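Local atomic coordinates of phenylacetaldehyde dehydrogenase (Burkholderia cenocepacia, PDB entry 4O5H), a protein that probably oxidises phenylacetaldehyde to phenylacetate with NAD+ as cofactor. Residues C138-M142 against A192-P197. Residues are numbered along the deposited sequence.
Sequences CFRYM and AWKIAP
Phe139 sets its ring against two alanines one helical turn apart: CE2 comes 3.6 Å from Ala192 CB and CD1 3.6 Å from Ala196 CB. Its CA-to-CB bond points sideways, but chi1 near -77° (m) swings the ring across to the partner helix, where CE1 also meets Ile195 CG2 at 3.9 Å, at the ring edge. Both segments are helical, with Met142 N hydrogen-bonded to Cys138 O at 3.0 Å and Ala196 N to Ala192 O at 2.9 Å; Pro197, lacking an N-H, kinks the second helix. The axes run nearly parallel, 25° apart (signed crossing -25°), and approach to 8.9 Å. The nearest CA pairs are Cys138-Ala192 (6.5 Å), Phe139-Ala196 (5.2 Å) and Met142-Pro197 (6.0 Å); Ala192 and Ala196, both directed toward helix 124-145, offer only methyl groups there. In this aldehyde dehydrogenase fold, helix 187-201 follows strand 166-181 and leads into the parallel strand 204-208, making it the connection of a beta-alpha-beta unit, and helix 124-145 packs along it. Cys138, with chi1 t, directs SG to Ala196 CB (3.9 Å) and to Trp193 CD1 (3.8 Å), an oblique sulfur-aromatic contact. One turn on, Met142 (chi1 and chi2 both m) sets CG 3.8 Å from Ala196 CB and 4.4 Å from Pro197 CD. No hydrogen bond crosses this buried, apolar interface. Helix 91-107 touches Phe139 through Leu101 and Ile105, while Val496 of helix 493-499 meets both Met142 and Pro197. The CA-to-CB bond of Lys194 points away from helix 124-145, and NZ forms a salt bridge with Glu491.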
ATOM      1  N   CYS A 138      -5.059 -15.828  16.614  1.00  9.58           N
ATOM      2  CA  CYS A 138      -4.352 -15.104  15.577  1.00  9.28           C
ATOM      3  C   CYS A 138      -2.914 -15.605  15.482  1.00  8.96           C
ATOM      4  O   CYS A 138      -2.441 -15.904  14.405  1.00  8.65           O
ATOM      5  CB  CYS A 138      -4.343 -13.608  15.850  1.00  9.36           C
ATOM      6  SG  CYS A 138      -3.598 -12.654  14.506  1.00  9.79           S
ATOM      7  N   PHE A 139      -2.217 -15.741  16.627  1.00  8.81           N
ATOM      8  CA  PHE A 139      -0.888 -16.328  16.604  1.00  8.73           C
ATOM      9  C   PHE A 139      -0.881 -17.760  16.060  1.00  8.82           C
ATOM     10  O   PHE A 139       0.006 -18.128  15.317  1.00  8.45           O
ATOM     11  CB  PHE A 139      -0.230 -16.280  17.986  1.00  8.94           C
ATOM     12  CG  PHE A 139       0.304 -14.904  18.361  1.00  8.93           C
ATOM     13  CD1 PHE A 139       1.446 -14.415  17.739  1.00  8.92           C
ATOM     14  CD2 PHE A 139      -0.372 -14.108  19.274  1.00  9.11           C
ATOM     15  CE1 PHE A 139       1.926 -13.147  18.040  1.00  9.05           C
ATOM     16  CE2 PHE A 139       0.114 -12.830  19.605  1.00  9.16           C
ATOM     17  CZ  PHE A 139       1.256 -12.352  18.973  1.00  9.07           C
ATOM     18  N   ARG A 140      -1.873 -18.562  16.431  1.00  9.07           N
ATOM     19  CA  ARG A 140      -1.912 -19.959  15.959  1.00  9.32           C
ATOM     20  C   ARG A 140      -2.166 -20.020  14.435  1.00  9.33           C
ATOM     21  O   ARG A 140      -1.466 -20.745  13.696  1.00  9.16           O
ATOM     22  CB  ARG A 140      -2.987 -20.773  16.718  1.00  9.58           C
ATOM     23  CG  ARG A 140      -3.035 -22.242  16.282  1.00  9.80           C
ATOM     24  CD  ARG A 140      -3.862 -23.072  17.227  1.00 10.30           C
ATOM     25  NE  ARG A 140      -3.308 -23.100  18.564  1.00 10.51           N
ATOM     26  CZ  ARG A 140      -3.922 -22.648  19.656  1.00 10.95           C
ATOM     27  NH1 ARG A 140      -5.128 -22.110  19.611  1.00 11.11           N
ATOM     28  NH2 ARG A 140      -3.319 -22.729  20.847  1.00 11.37           N
ATOM     29  N   TYR A 141      -3.171 -19.259  13.979  1.00  9.42           N
ATOM     30  CA  TYR A 141      -3.519 -19.223  12.544  1.00  9.37           C
ATOM     31  C   TYR A 141      -2.292 -18.795  11.722  1.00  9.42           C
ATOM     32  O   TYR A 141      -1.883 -19.473  10.760  1.00  9.35           O
ATOM     33  CB  TYR A 141      -4.709 -18.310  12.315  1.00  9.48           C
ATOM     34  CG  TYR A 141      -5.036 -18.047  10.858  1.00  9.37           C
ATOM     35  CD1 TYR A 141      -5.817 -18.910  10.141  1.00  9.60           C
ATOM     36  CD2 TYR A 141      -4.467 -16.967  10.187  1.00  9.32           C
ATOM     37  CE1 TYR A 141      -6.083 -18.687   8.797  1.00  9.56           C
ATOM     38  CE2 TYR A 141      -4.700 -16.748   8.840  1.00  9.32           C
ATOM     39  CZ  TYR A 141      -5.533 -17.609   8.158  1.00  9.49           C
ATOM     40  OH  TYR A 141      -5.761 -17.395   6.801  1.00  9.64           O
ATOM     41  N   MET A 142      -1.647 -17.695  12.133  1.00  9.33           N
ATOM     42  CA  MET A 142      -0.486 -17.195  11.399  1.00  9.04           C
ATOM     43  C   MET A 142       0.733 -18.115  11.495  1.00  8.88           C
ATOM     44  O   MET A 142       1.526 -18.183  10.575  1.00  8.43           O
ATOM     45  CB  MET A 142      -0.140 -15.768  11.880  1.00  9.03           C
ATOM     46  CG  MET A 142      -1.255 -14.736  11.638  1.00  9.16           C
ATOM     47  SD  MET A 142      -1.570 -14.483   9.885  1.00  8.94           S
ATOM     48  CE  MET A 142      -3.141 -13.629   9.995  1.00  9.25           C
ATOM     49  N   ALA A 192      -1.704  -8.456  18.690  1.00 10.59           N
ATOM     50  CA  ALA A 192      -1.587  -9.748  18.019  1.00 10.89           C
ATOM     51  C   ALA A 192      -1.749  -9.609  16.510  1.00 11.10           C
ATOM     52  O   ALA A 192      -0.976 -10.198  15.736  1.00 10.36           O
ATOM     53  CB  ALA A 192      -2.595 -10.727  18.569  1.00 10.99           C
ATOM     54  N   TRP A 193      -2.745  -8.839  16.082  1.00 11.90           N
ATOM     55  CA  TRP A 193      -2.949  -8.656  14.654  1.00 12.87           C
ATOM     56  C   TRP A 193      -1.713  -8.081  13.953  1.00 12.81           C
ATOM     57  O   TRP A 193      -1.461  -8.431  12.821  1.00 12.81           O
ATOM     58  CB  TRP A 193      -4.094  -7.729  14.384  1.00 13.43           C
ATOM     59  CG  TRP A 193      -5.401  -8.311  14.640  1.00 15.13           C
ATOM     60  CD1 TRP A 193      -5.693  -9.517  15.181  1.00 15.48           C
ATOM     61  CD2 TRP A 193      -6.627  -7.678  14.402  1.00 17.88           C
ATOM     62  NE1 TRP A 193      -7.036  -9.671  15.293  1.00 16.14           N
ATOM     63  CE2 TRP A 193      -7.637  -8.558  14.795  1.00 17.97           C
ATOM     64  CE3 TRP A 193      -6.979  -6.462  13.796  1.00 21.29           C
ATOM     65  CZ2 TRP A 193      -8.988  -8.256  14.652  1.00 20.97           C
ATOM     66  CZ3 TRP A 193      -8.320  -6.154  13.636  1.00 23.21           C
ATOM     67  CH2 TRP A 193      -9.312  -7.049  14.089  1.00 23.12           C
ATOM     68  N   LYS A 194      -0.962  -7.221  14.607  1.00 12.54           N
ATOM     69  CA  LYS A 194       0.225  -6.618  13.976  1.00 13.22           C
ATOM     70  C   LYS A 194       1.435  -7.504  14.119  1.00 12.50           C
ATOM     71  O   LYS A 194       2.280  -7.554  13.242  1.00 13.24           O
ATOM     72  CB  LYS A 194       0.602  -5.292  14.624  1.00 14.14           C
ATOM     73  CG  LYS A 194      -0.479  -4.239  14.704  1.00 15.72           C
ATOM     74  CD  LYS A 194      -0.916  -3.741  13.378  1.00 16.73           C
ATOM     75  CE  LYS A 194      -1.586  -2.378  13.517  1.00 16.80           C
ATOM     76  NZ  LYS A 194      -2.637  -2.269  12.475  1.00 17.07           N
ATOM     77  N   ILE A 195       1.595  -8.128  15.265  1.00 11.82           N
ATOM     78  CA  ILE A 195       2.829  -8.886  15.535  1.00 11.45           C
ATOM     79  C   ILE A 195       2.808 -10.255  14.825  1.00 10.91           C
ATOM     80  O   ILE A 195       3.818 -10.679  14.301  1.00  9.96           O
ATOM     81  CB  ILE A 195       3.020  -9.085  17.062  1.00 11.69           C
ATOM     82  CG1 ILE A 195       3.297  -7.738  17.731  1.00 11.72           C
ATOM     83  CG2 ILE A 195       4.157 -10.060  17.370  1.00 12.05           C
ATOM     84  CD1 ILE A 195       3.251  -7.818  19.252  1.00 11.96           C
ATOM     85  N   ALA A 196       1.651 -10.941  14.833  1.00 10.41           N
ATOM     86  CA  ALA A 196       1.630 -12.330  14.367  1.00 10.49           C
ATOM     87  C   ALA A 196       2.073 -12.490  12.898  1.00 10.67           C
ATOM     88  O   ALA A 196       2.904 -13.325  12.599  1.00 10.30           O
ATOM     89  CB  ALA A 196       0.311 -13.008  14.638  1.00 10.55           C
ATOM     90  N   PRO A 197       1.572 -11.645  11.997  1.00 10.79           N
ATOM     91  CA  PRO A 197       1.989 -11.812  10.612  1.00 10.98           C
ATOM     92  C   PRO A 197       3.446 -11.480  10.412  1.00 11.18           C
ATOM     93  O   PRO A 197       4.093 -12.048   9.528  1.00 11.26           O
ATOM     94  CB  PRO A 197       1.114 -10.825   9.833  1.00 11.14           C
ATOM     95  CG  PRO A 197       0.060 -10.360  10.756  1.00 11.08           C
ATOM     96  CD  PRO A 197       0.488 -10.677  12.159  1.00 10.95           C
TER